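Local atomic coordinates of bifunctional purine biosynthetic protein ADE5,7 (Cryptococcus neoformans var. grubii serotype A, PDB entry 7LVO), a protein that catalyses the second and fifth steps of de novo purine biosynthesis, here represented by its N-terminal half, the ATP-dependent phosphoribosylamine-glycine ligase. Residues 87-95 with 113-124. Residues are numbered along the deposited sequence; the frame is centred on the assembly and turned at random.
Sequences PWGAPPAFR and PEQPLVDGVEGA
The loop carrying P91, P92 and A93 runs past the break between helices 114-118 and 121-126; D119 and G120 at the break, and A124 one turn into the second helix, lie next to it, with the P92 and G120 CA atoms 6.0 Å apart. At that break G120 has a positive phi of 97° and closes the first helix in a Schellman motif, its N bonded to L117 O and V121 N to P116 O; the same glycine is the N-cap of the next helix. F94, N-cap of helix 95-104, lays its ring against the turn between the helices. V121 lies over one face, its CB 4.2 Å from the F94 ring centroid and 15° off the ring normal, a CH-pi contact. P91 CA covers the opposite face toward the rim, while D119 CB meets the ring edge in plane, 3.9 Å from F94 CZ. With CG anti to the carbonyl carbon (chi1 -58°), the F94 ring also touches A124 CB through CD1. W88 packs back at the start of the first helix: the six-membered end of its indole presses on the P116 ring, CZ3 to CG 3.6 Å, and CH2 meets P113 CG at the indole edge. The exposed P91 ring makes van der Waals contact with D119 CB and the carboxylate, P91 CG to D119 OD2 3.3 Å. The P91-P92 peptide is cis, and a water bridges the backbones, donating to P92 O (2.6 Å) and G120 O (2.9 Å). Within the N domain, whose four-stranded parallel sheet with flanking helices is Rossmann-like, the contact joins the loop leaving strand 81-83 to the helical pair following edge strand 108-111; W88 and V121 both touch L43 on neighbouring strand 38-44, and V121 also packs on P111.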
loop_
_atom_site.group_PDB
_atom_site.type_symbol
_atom_site.label_atom_id
_atom_site.label_comp_id
_atom_site.label_asym_id
_atom_site.label_seq_id
_atom_site.Cartn_x
_atom_site.Cartn_y
_atom_site.Cartn_z
ATOM N N PRO A 87 -10.731 -15.273 12.473
ATOM C CA PRO A 87 -9.680 -15.615 11.507
ATOM C C PRO A 87 -10.217 -15.623 10.085
ATOM O O PRO A 87 -11.410 -15.834 9.845
ATOM C CB PRO A 87 -9.230 -17.018 11.938
ATOM C CG PRO A 87 -9.749 -17.199 13.330
ATOM C CD PRO A 87 -11.018 -16.389 13.396
ATOM N N TRP A 88 -9.312 -15.391 9.135
ATOM C CA TRP A 88 -9.693 -15.406 7.730
ATOM C C TRP A 88 -9.827 -16.822 7.185
ATOM O O TRP A 88 -10.569 -17.047 6.218
ATOM C CB TRP A 88 -8.658 -14.651 6.894
ATOM C CG TRP A 88 -8.561 -13.195 7.193
ATOM C CD1 TRP A 88 -9.427 -12.451 7.932
ATOM C CD2 TRP A 88 -7.534 -12.303 6.758
ATOM N NE1 TRP A 88 -9.003 -11.147 7.989
ATOM C CE2 TRP A 88 -7.842 -11.030 7.274
ATOM C CE3 TRP A 88 -6.381 -12.456 5.980
ATOM C CZ2 TRP A 88 -7.047 -9.916 7.035
ATOM C CZ3 TRP A 88 -5.590 -11.345 5.744
ATOM C CH2 TRP A 88 -5.929 -10.093 6.267
ATOM N N GLY A 89 -9.122 -17.774 7.775
ATOM C CA GLY A 89 -9.021 -19.102 7.184
ATOM C C GLY A 89 -7.878 -19.190 6.194
ATOM O O GLY A 89 -7.517 -18.225 5.523
ATOM N N ALA A 90 -7.287 -20.374 6.111
ATOM C CA ALA A 90 -6.128 -20.563 5.252
ATOM C C ALA A 90 -6.540 -20.487 3.782
ATOM O O ALA A 90 -7.662 -20.862 3.420
ATOM C CB ALA A 90 -5.464 -21.906 5.537
ATOM N N PRO A 91 -5.655 -20.002 2.915
ATOM C CA PRO A 91 -5.960 -19.996 1.477
ATOM C C PRO A 91 -5.971 -21.411 0.931
ATOM O O PRO A 91 -5.464 -22.334 1.584
ATOM C CB PRO A 91 -4.818 -19.171 0.866
ATOM C CG PRO A 91 -4.119 -18.515 2.016
ATOM C CD PRO A 91 -4.331 -19.418 3.198
ATOM N N PRO A 92 -6.526 -21.628 -0.272
ATOM C CA PRO A 92 -7.189 -20.623 -1.113
ATOM C C PRO A 92 -8.676 -20.471 -0.809
ATOM O O PRO A 92 -9.379 -19.774 -1.532
ATOM C CB PRO A 92 -6.996 -21.169 -2.544
ATOM C CG PRO A 92 -6.161 -22.439 -2.401
ATOM C CD PRO A 92 -6.349 -22.899 -0.989
ATOM N N ALA A 93 -9.143 -21.120 0.257
ATOM C CA ALA A 93 -10.565 -21.146 0.565
ATOM C C ALA A 93 -11.011 -19.941 1.386
ATOM O O ALA A 93 -12.030 -19.320 1.070
ATOM C CB ALA A 93 -10.911 -22.443 1.309
ATOM N N PHE A 94 -10.268 -19.598 2.438
ATOM C CA PHE A 94 -10.667 -18.531 3.351
ATOM C C PHE A 94 -12.070 -18.790 3.902
ATOM O O PHE A 94 -12.878 -17.871 4.065
ATOM C CB PHE A 94 -10.612 -17.161 2.669
ATOM C CG PHE A 94 -9.256 -16.796 2.127
ATOM C CD1 PHE A 94 -8.887 -17.161 0.836
ATOM C CD2 PHE A 94 -8.357 -16.079 2.901
ATOM C CE1 PHE A 94 -7.641 -16.830 0.333
ATOM C CE2 PHE A 94 -7.110 -15.734 2.404
ATOM C CZ PHE A 94 -6.751 -16.111 1.121
ATOM N N ARG A 95 -12.360 -20.059 4.201
ATOM C CA ARG A 95 -13.735 -20.446 4.513
ATOM C C ARG A 95 -14.287 -19.669 5.703
ATOM O O ARG A 95 -15.471 -19.322 5.731
ATOM C CB ARG A 95 -13.815 -21.950 4.788
ATOM C CG ARG A 95 -15.194 -22.543 4.528
ATOM C CD ARG A 95 -15.666 -23.447 5.664
ATOM N NE ARG A 95 -14.742 -24.542 5.938
ATOM C CZ ARG A 95 -13.889 -24.570 6.956
ATOM N NH1 ARG A 95 -13.815 -23.574 7.825
ATOM N NH2 ARG A 95 -13.093 -25.624 7.106
ATOM N N PRO A 113 -4.179 -5.823 3.113
ATOM C CA PRO A 113 -2.835 -6.405 3.013
ATOM C C PRO A 113 -2.617 -7.108 1.678
ATOM O O PRO A 113 -3.540 -7.362 0.896
ATOM C CB PRO A 113 -2.779 -7.396 4.183
ATOM C CG PRO A 113 -3.855 -6.940 5.132
ATOM C CD PRO A 113 -4.940 -6.361 4.257
ATOM N N GLU A 114 -1.349 -7.444 1.431
ATOM C CA GLU A 114 -0.967 -8.091 0.183
ATOM C C GLU A 114 -1.255 -9.587 0.213
ATOM O O GLU A 114 -1.696 -10.159 -0.794
ATOM C CB GLU A 114 0.521 -7.841 -0.092
ATOM C CG GLU A 114 1.079 -8.565 -1.307
ATOM C CD GLU A 114 2.603 -8.577 -1.330
ATOM O OE1 GLU A 114 3.216 -8.024 -0.392
ATOM O OE2 GLU A 114 3.185 -9.142 -2.282
ATOM N N GLN A 115 -1.012 -10.236 1.354
ATOM C CA GLN A 115 -1.072 -11.694 1.394
ATOM C C GLN A 115 -2.411 -12.247 0.922
ATOM O O GLN A 115 -2.409 -13.141 0.060
ATOM C CB GLN A 115 -0.746 -12.178 2.808
ATOM C CG GLN A 115 -0.729 -13.693 2.957
ATOM C CD GLN A 115 -0.080 -14.146 4.254
ATOM O OE1 GLN A 115 1.065 -13.793 4.545
ATOM N NE2 GLN A 115 -0.811 -14.931 5.041
ATOM N N PRO A 116 -3.564 -11.799 1.430
ATOM C CA PRO A 116 -4.832 -12.402 0.971
ATOM C C PRO A 116 -5.074 -12.220 -0.519
ATOM O O PRO A 116 -5.623 -13.120 -1.165
ATOM C CB PRO A 116 -5.896 -11.685 1.819
ATOM C CG PRO A 116 -5.240 -10.427 2.295
ATOM C CD PRO A 116 -3.780 -10.762 2.457
ATOM N N LEU A 117 -4.689 -11.075 -1.083
ATOM C CA LEU A 117 -4.865 -10.866 -2.519
ATOM C C LEU A 117 -3.995 -11.825 -3.320
ATOM O O LEU A 117 -4.491 -12.561 -4.186
ATOM C CB LEU A 117 -4.544 -9.416 -2.877
ATOM C CG LEU A 117 -5.566 -8.382 -2.421
ATOM C CD1 LEU A 117 -5.060 -6.972 -2.679
ATOM C CD2 LEU A 117 -6.896 -8.602 -3.114
ATOM N N VAL A 118 -2.690 -11.849 -3.034
ATOM C CA VAL A 118 -1.789 -12.740 -3.763
ATOM C C VAL A 118 -2.159 -14.193 -3.518
ATOM O O VAL A 118 -1.934 -15.055 -4.376
ATOM C CB VAL A 118 -0.324 -12.455 -3.368
ATOM C CG1 VAL A 118 0.598 -13.508 -3.937
ATOM C CG2 VAL A 118 0.086 -11.073 -3.848
ATOM N N ASP A 119 -2.718 -14.498 -2.346
ATOM C CA ASP A 119 -3.157 -15.856 -2.050
ATOM C C ASP A 119 -4.499 -16.190 -2.690
ATOM O O ASP A 119 -4.913 -17.346 -2.645
ATOM C CB ASP A 119 -3.236 -16.059 -0.537
ATOM C CG ASP A 119 -1.860 -16.150 0.112
ATOM O OD1 ASP A 119 -0.856 -16.154 -0.626
ATOM O OD2 ASP A 119 -1.783 -16.222 1.358
ATOM N N GLY A 120 -5.176 -15.212 -3.281
ATOM C CA GLY A 120 -6.377 -15.458 -4.036
ATOM C C GLY A 120 -7.683 -15.259 -3.307
ATOM O O GLY A 120 -8.641 -15.994 -3.585
ATOM N N VAL A 121 -7.763 -14.292 -2.397
ATOM C CA VAL A 121 -9.004 -14.062 -1.668
ATOM C C VAL A 121 -10.119 -13.648 -2.621
ATOM O O VAL A 121 -11.296 -13.928 -2.369
ATOM C CB VAL A 121 -8.785 -13.009 -0.560
ATOM C CG1 VAL A 121 -8.507 -11.640 -1.174
ATOM C CG2 VAL A 121 -9.987 -12.952 0.367
ATOM N N GLU A 122 -9.776 -12.975 -3.721
ATOM C CA GLU A 122 -10.793 -12.528 -4.666
ATOM C C GLU A 122 -11.567 -13.709 -5.240
ATOM O O GLU A 122 -12.800 -13.662 -5.331
ATOM C CB GLU A 122 -10.144 -11.717 -5.788
ATOM C CG GLU A 122 -11.128 -11.002 -6.707
ATOM C CD GLU A 122 -11.465 -11.798 -7.953
ATOM O OE1 GLU A 122 -10.938 -12.918 -8.125
ATOM O OE2 GLU A 122 -12.261 -11.297 -8.775
ATOM N N GLY A 123 -10.862 -14.778 -5.629
ATOM C CA GLY A 123 -11.540 -15.954 -6.135
ATOM C C GLY A 123 -12.423 -16.621 -5.106
ATOM O O GLY A 123 -13.490 -17.148 -5.451
ATOM N N ALA A 124 -12.003 -16.603 -3.837
ATOM C CA ALA A 124 -12.806 -17.209 -2.784
ATOM C C ALA A 124 -14.158 -16.513 -2.654
ATOM O O ALA A 124 -15.202 -17.169 -2.560
ATOM C CB ALA A 124 -12.044 -17.157 -1.459
HETATM O O HOH W 1 -8.546 -18.869 -3.800
#